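Local coordinates for protein STING-associated CdnE c-di-GMP synthase (Flavobacteriaceae, PDB 6WT8) that synthesises the cyclic dinucleotide c-di-GMP, probably from GTP, as the CD-NTase of a bacterial CBASS system, probably signalling to an associated STING receptor, at residues 107-112 / 197-202; 157-162 / 220-225. One frame throughout, in Å; residues are numbered along the deposited sequence.

Interaction 1: 107-112 / 197-202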
ATOM      1  N   LEU A 107       8.940   5.741   8.103  1.00 13.74           N
ATOM      2  CA  LEU A 107      10.011   4.946   8.688  1.00 12.98           C
ATOM      3  C   LEU A 107       9.460   4.163   9.880  1.00 13.64           C
ATOM      4  O   LEU A 107       8.770   4.734  10.741  1.00 15.09           O
ATOM      5  CB  LEU A 107      11.140   5.879   9.149  1.00 12.79           C
ATOM      6  CG  LEU A 107      12.351   5.163   9.816  1.00 16.61           C
ATOM      7  CD1 LEU A 107      13.578   6.011   9.617  1.00 24.97           C
ATOM      8  CD2 LEU A 107      12.124   4.975  11.341  1.00 18.25           C
ATOM      9  N   VAL A 108       9.728   2.852   9.930  1.00 11.74           N
ATOM     10  CA  VAL A 108       9.265   2.015  11.031  1.00 13.39           C
ATOM     11  C   VAL A 108      10.484   1.529  11.788  1.00 13.10           C
ATOM     12  O   VAL A 108      11.394   0.922  11.193  1.00 14.79           O
ATOM     13  CB  VAL A 108       8.445   0.815  10.511  1.00 13.17           C
ATOM     14  CG1 VAL A 108       7.771   0.117  11.696  1.00 15.91           C
ATOM     15  CG2 VAL A 108       7.375   1.294   9.575  1.00 14.74           C
ATOM     16  N   GLN A 109      10.515   1.735  13.099  1.00 12.74           N
ATOM     17  CA  GLN A 109      11.566   1.159  13.934  1.00 12.91           C
ATOM     18  C   GLN A 109      10.917   0.145  14.864  1.00 13.71           C
ATOM     19  O   GLN A 109       9.879   0.428  15.467  1.00 13.43           O
ATOM     20  CB  GLN A 109      12.355   2.225  14.663  1.00 14.67           C
ATOM     21  CG  GLN A 109      11.539   3.032  15.642  1.00 13.53           C
ATOM     22  CD  GLN A 109      12.376   4.135  16.286  1.00 15.41           C
ATOM     23  OE1 GLN A 109      13.622   4.163  16.213  1.00 15.39           O
ATOM     24  NE2 GLN A 109      11.679   5.044  16.942  1.00 14.49           N
ATOM     25  N   ILE A 110      11.425  -1.088  14.869  1.00 14.10           N
ATOM     26  CA  ILE A 110      10.750  -2.218  15.482  1.00 12.91           C
ATOM     27  C   ILE A 110      11.693  -2.794  16.521  1.00 14.25           C
ATOM     28  O   ILE A 110      12.797  -3.248  16.180  1.00 15.66           O
ATOM     29  CB  ILE A 110      10.397  -3.266  14.398  1.00 12.87           C
ATOM     30  CG1 ILE A 110       9.680  -2.607  13.211  1.00 14.98           C
ATOM     31  CG2 ILE A 110       9.532  -4.315  15.040  1.00 16.83           C
ATOM     32  CD1 ILE A 110       9.673  -3.489  11.911  1.00 21.52           C
ATOM     33  N   THR A 111      11.274  -2.826  17.789  1.00 13.85           N
ATOM     34  CA  THR A 111      12.135  -3.433  18.789  1.00 14.21           C
ATOM     35  C   THR A 111      12.397  -4.897  18.433  1.00 15.33           C
ATOM     36  O   THR A 111      11.510  -5.588  17.913  1.00 19.31           O
ATOM     37  CB  THR A 111      11.485  -3.316  20.158  1.00 16.92           C
ATOM     38  OG1 THR A 111      10.147  -3.861  20.132  1.00 19.07           O
ATOM     39  CG2 THR A 111      11.498  -1.866  20.586  1.00 18.59           C
ATOM     40  N   ASN A 112      13.653  -5.349  18.598  1.00 16.85           N
ATOM     41  CA  ASN A 112      14.026  -6.637  18.000  1.00 18.24           C
ATOM     42  C   ASN A 112      14.604  -7.612  19.025  1.00 23.48           C
ATOM     43  O   ASN A 112      15.176  -8.630  18.610  1.00 27.14           O
ATOM     44  CB  ASN A 112      15.015  -6.435  16.828  1.00 19.54           C
ATOM     45  CG  ASN A 112      16.338  -5.804  17.283  1.00 20.23           C
ATOM     46  OD1 ASN A 112      16.612  -5.694  18.488  1.00 22.69           O
ATOM     47  ND2 ASN A 112      17.159  -5.394  16.319  1.00 21.19           N
ATOM     48  N   VAL A 197       7.743   8.777  11.773  1.00 14.11           N
ATOM     49  CA  VAL A 197       8.542   7.735  12.414  1.00 11.76           C
ATOM     50  C   VAL A 197       7.624   6.944  13.331  1.00 13.86           C
ATOM     51  O   VAL A 197       7.085   7.502  14.292  1.00 14.48           O
ATOM     52  CB  VAL A 197       9.702   8.366  13.208  1.00 15.34           C
ATOM     53  CG1 VAL A 197      10.415   7.349  14.029  1.00 15.60           C
ATOM     54  CG2 VAL A 197      10.677   9.078  12.246  1.00 18.07           C
ATOM     55  N   VAL A 198       7.447   5.665  13.017  1.00 13.77           N
ATOM     56  CA  VAL A 198       6.561   4.747  13.731  1.00 14.56           C
ATOM     57  C   VAL A 198       7.427   3.831  14.580  1.00 13.38           C
ATOM     58  O   VAL A 198       8.453   3.342  14.103  1.00 15.39           O
ATOM     59  CB  VAL A 198       5.755   3.958  12.681  1.00 15.86           C
ATOM     60  CG1 VAL A 198       4.796   3.000  13.319  1.00 18.93           C
ATOM     61  CG2 VAL A 198       5.001   4.982  11.801  1.00 17.63           C
ATOM     62  N   THR A 199       7.005   3.600  15.831  1.00 12.56           N
ATOM     63  CA  THR A 199       7.691   2.715  16.767  1.00 12.70           C
ATOM     64  C   THR A 199       6.773   1.532  17.047  1.00 13.68           C
ATOM     65  O   THR A 199       5.599   1.729  17.384  1.00 13.83           O
ATOM     66  CB  THR A 199       8.044   3.458  18.041  1.00 14.19           C
ATOM     67  OG1 THR A 199       8.789   4.643  17.705  1.00 15.42           O
ATOM     68  CG2 THR A 199       8.810   2.590  19.036  1.00 17.20           C
ATOM     69  N   ALA A 200       7.307   0.323  16.910  1.00 12.89           N
ATOM     70  CA  ALA A 200       6.488  -0.874  16.979  1.00 12.60           C
ATOM     71  C   ALA A 200       7.294  -2.036  17.522  1.00 15.27           C
ATOM     72  O   ALA A 200       8.517  -1.969  17.649  1.00 14.72           O
ATOM     73  CB  ALA A 200       5.985  -1.218  15.579  1.00 14.57           C
ATOM     74  N   THR A 201       6.600  -3.118  17.853  1.00 13.21           N
ATOM     75  CA  THR A 201       7.274  -4.394  18.054  1.00 14.43           C
ATOM     76  C   THR A 201       6.779  -5.394  17.011  1.00 15.54           C
ATOM     77  O   THR A 201       5.781  -5.158  16.329  1.00 15.22           O
ATOM     78  CB  THR A 201       7.018  -4.884  19.487  1.00 20.11           C
ATOM     79  OG1 THR A 201       7.848  -6.031  19.754  1.00 24.41           O
ATOM     80  CG2 THR A 201       5.562  -5.256  19.683  1.00 20.03           C
ATOM     81  N   TYR A 202       7.490  -6.507  16.860  1.00 14.88           N
ATOM     82  CA  TYR A 202       7.034  -7.521  15.905  1.00 15.41           C
ATOM     83  C   TYR A 202       5.917  -8.375  16.478  1.00 15.30           C
ATOM     84  O   TYR A 202       5.810  -8.612  17.676  1.00 18.17           O
ATOM     85  CB  TYR A 202       8.169  -8.481  15.526  1.00 19.69           C
ATOM     86  CG  TYR A 202       9.207  -7.925  14.627  1.00 16.24           C
ATOM     87  CD1 TYR A 202       8.879  -7.525  13.357  1.00 15.66           C
ATOM     88  CD2 TYR A 202      10.535  -7.794  15.090  1.00 19.09           C
ATOM     89  CE1 TYR A 202       9.852  -7.029  12.464  1.00 18.41           C
ATOM     90  CE2 TYR A 202      11.513  -7.286  14.235  1.00 21.22           C
ATOM     91  CZ  TYR A 202      11.169  -6.919  12.941  1.00 16.45           C
ATOM     92  OH  TYR A 202      12.114  -6.416  12.031  1.00 22.86           O
TER
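L107 to I110 pair with V197 to A200 as parallel strands in matching order, with axes 4.5 Å apart at their closest and at 37° to one another. The backbone bonds alternate between the strands: V198 N to L107 O, Q109 N to V198 O (2.8 Å), A200 N to Q109 O and T111 N to A200 O. Such a parallel pair inside a mixed sheet is consistent with the core of a nucleotidyltransferase domain. On the face carrying L107 and Q109, chi1 of 63° puts Q109 CG between its own N and carbonyl carbon; the chain then runs extended beside T199, and Q109 NE2 donates to T199 OG1 at 3.0 Å, the acceptor nearly in the amide plane. NE2 also bonds S165, and OE1 bonds H81. On the face of V108 and I110, I110 CG2 stands 3.4 Å from the Y202 ring centroid, only 3° off the normal, a CH-pi contact; I110 CD1 reaches Y202 CE1 at 3.6 Å. D86 takes both Y202 OH and N112 ND2. The contact thus combines a buried amide, held by the strand partner T199, by S165 of helix 154-172 and by H81 of helix 60-81, with an aromatic ring that has a methyl group centred over one face.

Interaction 2: 157-162 / 220-225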
ATOM      1  N   ASP A 157      10.377  -0.920  26.874  1.00 19.93           N
ATOM      2  CA  ASP A 157      11.324  -0.674  25.777  1.00 19.14           C
ATOM      3  C   ASP A 157      10.713   0.162  24.673  1.00 16.76           C
ATOM      4  O   ASP A 157      11.408   0.965  24.064  1.00 16.95           O
ATOM      5  CB  ASP A 157      11.815  -1.985  25.206  1.00 21.48           C
ATOM      6  CG  ASP A 157      12.839  -2.662  26.108  1.00 26.89           C
ATOM      7  OD1 ASP A 157      13.374  -2.004  27.036  1.00 25.95           O
ATOM      8  OD2 ASP A 157      13.122  -3.841  25.827  1.00 27.10           O
ATOM      9  N   LEU A 158       9.438  -0.071  24.352  1.00 17.09           N
ATOM     10  CA  LEU A 158       8.773   0.753  23.334  1.00 15.66           C
ATOM     11  C   LEU A 158       8.677   2.200  23.790  1.00 15.70           C
ATOM     12  O   LEU A 158       8.961   3.125  23.014  1.00 15.44           O
ATOM     13  CB  LEU A 158       7.387   0.180  23.015  1.00 16.75           C
ATOM     14  CG  LEU A 158       7.467  -1.112  22.188  1.00 15.93           C
ATOM     15  CD1 LEU A 158       6.165  -1.877  22.213  1.00 18.00           C
ATOM     16  CD2 LEU A 158       7.899  -0.825  20.728  1.00 17.97           C
ATOM     17  N   LYS A 159       8.215   2.429  25.040  1.00 16.57           N
ATOM     18  CA  LYS A 159       8.169   3.795  25.559  1.00 14.45           C
ATOM     19  C   LYS A 159       9.544   4.440  25.529  1.00 16.23           C
ATOM     20  O   LYS A 159       9.696   5.581  25.095  1.00 17.86           O
ATOM     21  CB  LYS A 159       7.584   3.751  26.982  1.00 17.51           C
ATOM     22  CG  LYS A 159       7.438   5.123  27.576  1.00 22.78           C
ATOM     23  CD  LYS A 159       6.737   5.006  28.920  1.00 27.55           C
ATOM     24  CE  LYS A 159       6.615   6.407  29.515  1.00 37.36           C
ATOM     25  NZ  LYS A 159       6.140   6.389  30.941  1.00 44.92           N
ATOM     26  N   TYR A 160      10.572   3.698  25.926  1.00 15.15           N
ATOM     27  CA  TYR A 160      11.937   4.205  25.895  1.00 16.82           C
ATOM     28  C   TYR A 160      12.356   4.604  24.492  1.00 14.35           C
ATOM     29  O   TYR A 160      12.912   5.695  24.290  1.00 14.94           O
ATOM     30  CB  TYR A 160      12.852   3.118  26.457  1.00 17.50           C
ATOM     31  CG  TYR A 160      14.298   3.402  26.337  1.00 15.10           C
ATOM     32  CD1 TYR A 160      14.887   4.495  26.970  1.00 17.81           C
ATOM     33  CD2 TYR A 160      15.112   2.549  25.595  1.00 19.49           C
ATOM     34  CE1 TYR A 160      16.226   4.733  26.847  1.00 17.83           C
ATOM     35  CE2 TYR A 160      16.450   2.771  25.477  1.00 23.61           C
ATOM     36  CZ  TYR A 160      17.016   3.857  26.090  1.00 20.92           C
ATOM     37  OH  TYR A 160      18.362   4.067  25.971  1.00 21.17           O
ATOM     38  N   VAL A 161      12.149   3.704  23.516  1.00 13.59           N
ATOM     39  CA  VAL A 161      12.551   4.028  22.147  1.00 13.18           C
ATOM     40  C   VAL A 161      11.761   5.224  21.620  1.00 12.73           C
ATOM     41  O   VAL A 161      12.330   6.138  20.999  1.00 14.49           O
ATOM     42  CB  VAL A 161      12.383   2.788  21.255  1.00 14.03           C
ATOM     43  CG1 VAL A 161      12.490   3.171  19.784  1.00 14.99           C
ATOM     44  CG2 VAL A 161      13.469   1.766  21.588  1.00 15.61           C
ATOM     45  N   ARG A 162      10.453   5.290  21.915  1.00 13.39           N
ATOM     46  CA  ARG A 162       9.686   6.472  21.497  1.00 14.45           C
ATOM     47  C   ARG A 162      10.254   7.767  22.073  1.00 13.79           C
ATOM     48  O   ARG A 162      10.438   8.745  21.347  1.00 14.90           O
ATOM     49  CB  ARG A 162       8.223   6.296  21.887  1.00 16.45           C
ATOM     50  CG  ARG A 162       7.338   7.601  21.762  1.00 17.73           C
ATOM     51  CD  ARG A 162       7.192   8.045  20.311  1.00 16.15           C
ATOM     52  NE  ARG A 162       6.608   9.402  20.263  1.00 18.23           N
ATOM     53  CZ  ARG A 162       5.454   9.756  19.685  1.00 20.15           C
ATOM     54  NH1 ARG A 162       4.717   8.854  19.043  1.00 22.76           N
ATOM     55  NH2 ARG A 162       5.083  11.020  19.713  1.00 20.29           N
ATOM     56  N   GLN A 220       3.100  -4.381  15.702  1.00 14.86           N
ATOM     57  CA  GLN A 220       2.120  -3.805  16.631  1.00 14.78           C
ATOM     58  C   GLN A 220       2.689  -2.465  17.048  1.00 15.00           C
ATOM     59  O   GLN A 220       3.700  -2.397  17.756  1.00 16.33           O
ATOM     60  CB  GLN A 220       1.861  -4.728  17.840  1.00 14.86           C
ATOM     61  CG  GLN A 220       1.137  -6.007  17.427  1.00 17.92           C
ATOM     62  CD  GLN A 220       0.624  -6.807  18.587  1.00 18.23           C
ATOM     63  OE1 GLN A 220       1.213  -7.838  18.932  1.00 21.73           O
ATOM     64  NE2 GLN A 220      -0.476  -6.351  19.229  1.00 19.75           N
ATOM     65  N   ILE A 221       2.054  -1.413  16.569  1.00 15.52           N
ATOM     66  CA  ILE A 221       2.556  -0.047  16.737  1.00 15.98           C
ATOM     67  C   ILE A 221       2.287   0.458  18.148  1.00 17.51           C
ATOM     68  O   ILE A 221       1.171   0.338  18.674  1.00 17.78           O
ATOM     69  CB  ILE A 221       1.888   0.854  15.695  1.00 15.18           C
ATOM     70  CG1 ILE A 221       2.427   0.430  14.322  1.00 18.02           C
ATOM     71  CG2 ILE A 221       2.238   2.329  15.890  1.00 16.80           C
ATOM     72  CD1 ILE A 221       1.663   1.073  13.124  1.00 18.91           C
ATOM     73  N   TYR A 222       3.296   1.110  18.745  1.00 15.65           N
ATOM     74  CA  TYR A 222       3.162   1.698  20.075  1.00 15.59           C
ATOM     75  C   TYR A 222       2.430   3.040  20.055  1.00 18.91           C
ATOM     76  O   TYR A 222       2.791   3.937  19.296  1.00 18.77           O
ATOM     77  CB  TYR A 222       4.555   1.896  20.670  1.00 16.07           C
ATOM     78  CG  TYR A 222       4.505   2.482  22.084  1.00 17.04           C
ATOM     79  CD1 TYR A 222       3.981   1.758  23.125  1.00 16.49           C
ATOM     80  CD2 TYR A 222       4.956   3.760  22.331  1.00 18.09           C
ATOM     81  CE1 TYR A 222       3.924   2.275  24.431  1.00 20.21           C
ATOM     82  CE2 TYR A 222       4.917   4.286  23.629  1.00 19.87           C
ATOM     83  CZ  TYR A 222       4.365   3.542  24.655  1.00 21.14           C
ATOM     84  OH  TYR A 222       4.332   4.064  25.947  1.00 24.25           O
ATOM     85  N   ASN A 223       1.406   3.170  20.884  1.00 17.49           N
ATOM     86  CA  ASN A 223       0.654   4.400  21.052  1.00 20.57           C
ATOM     87  C   ASN A 223       1.138   5.116  22.305  1.00 20.41           C
ATOM     88  O   ASN A 223       1.028   4.586  23.408  1.00 19.91           O
ATOM     89  CB  ASN A 223      -0.833   4.074  21.186  1.00 20.53           C
ATOM     90  CG  ASN A 223      -1.696   5.342  21.326  1.00 26.24           C
ATOM     91  OD1 ASN A 223      -1.428   6.192  22.152  1.00 28.32           O
ATOM     92  ND2 ASN A 223      -2.717   5.457  20.469  1.00 28.68           N
ATOM     93  N   LYS A 224       1.701   6.314  22.138  1.00 21.55           N
ATOM     94  CA  LYS A 224       2.339   7.014  23.265  1.00 21.48           C
ATOM     95  C   LYS A 224       1.330   7.490  24.302  1.00 25.08           C
ATOM     96  O   LYS A 224       1.641   7.519  25.490  1.00 25.24           O
ATOM     97  CB  LYS A 224       3.104   8.221  22.715  1.00 25.52           C
ATOM     98  CG  LYS A 224       3.701   9.128  23.755  1.00 29.78           C
ATOM     99  CD  LYS A 224       4.328  10.340  23.117  1.00 27.76           C
ATOM    100  CE  LYS A 224       5.011  11.239  24.158  1.00 31.65           C
ATOM    101  NZ  LYS A 224       5.254  12.541  23.475  1.00 31.33           N
ATOM    102  N   LYS A 225       0.129   7.815  23.856  1.00 24.50           N
ATOM    103  CA  LYS A 225      -0.896   8.365  24.741  1.00 32.65           C
ATOM    104  C   LYS A 225      -1.486   7.275  25.619  1.00 29.56           C
ATOM    105  O   LYS A 225      -1.653   7.469  26.825  1.00 30.11           O
ATOM    106  CB  LYS A 225      -1.988   9.053  23.914  1.00 33.66           C
ATOM    107  CG  LYS A 225      -2.745  10.131  24.693  1.00 53.86           C
ATOM    108  CD  LYS A 225      -3.972  10.664  23.942  1.00 67.74           C
ATOM    109  CE  LYS A 225      -3.639  11.271  22.574  1.00 72.52           C
ATOM    110  NZ  LYS A 225      -2.666  12.412  22.574  1.00 74.14           N
TER
HETATM  111  O   HOH W   1       4.487   6.152  19.637  1.00 26.22           O
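Y222 lays one face of its ring against the helix 157-162, over the start of the L158 side chain and the peptide that follows it. L158 CB is 4.1 Å from the ring centroid and 27° off the normal, a CH-pi contact displaced from the centre, with Y222 CD1 as the nearest ring atom at 3.8 Å. K159 N lies above the same face, toward the rim. At the far end of the ring, Y222 OH meets the aliphatic part of K159, 3.4 Å from CB, and the two side chains cross obliquely. The CB bond of Y222 points toward the helix, and chi1 of -179° puts CG anti to the backbone N.

One turn on, the R162 side chain, bent at chi2 (66°), crosses the extended K224 side chain at about a right angle. K224 CD sits 3.4 Å above the guanidinium plane, toward its rim, so methylene meets flat cation. The charged ends are also near, R162 NH2 and K224 NZ being 4.1 Å apart, but E166 makes salt bridges with both R162 NE and K224 NZ. A water accepts from R162 NH1 and lies 2.8 Å from Y222 O, to which it may donate.

The end of strand 218-221 and the residues after it thus pack on helix 154-172, which covers one face of the mixed sheet. With no direct hydrogen bond between the two segments, the join rests on ring and methylene packing plus this water, while the shared carboxylate of E166 would offset the repulsion expected between the two cations.

The centres of interactions 1 and 2 are about 9 Å apart, and the two contacts touch. Strand 192-204, half of interaction 1, also pairs antiparallel with strand 218-221, whose last residues begin the 220-225 segment: T199 O lies 2.7 Å from Y222 N, a probable hydrogen bond. Helix 154-172 covers the sheet, L158 and V161 touching T199. Along the chain the segments alternate, 107-112, 157-162, 197-202, 220-225, so neither contact closes before the other opens. Together they join the central strands, an adjoining strand and a covering helix into one layered unit, consistent with the mixed-sheet core of a nucleotidyltransferase domain.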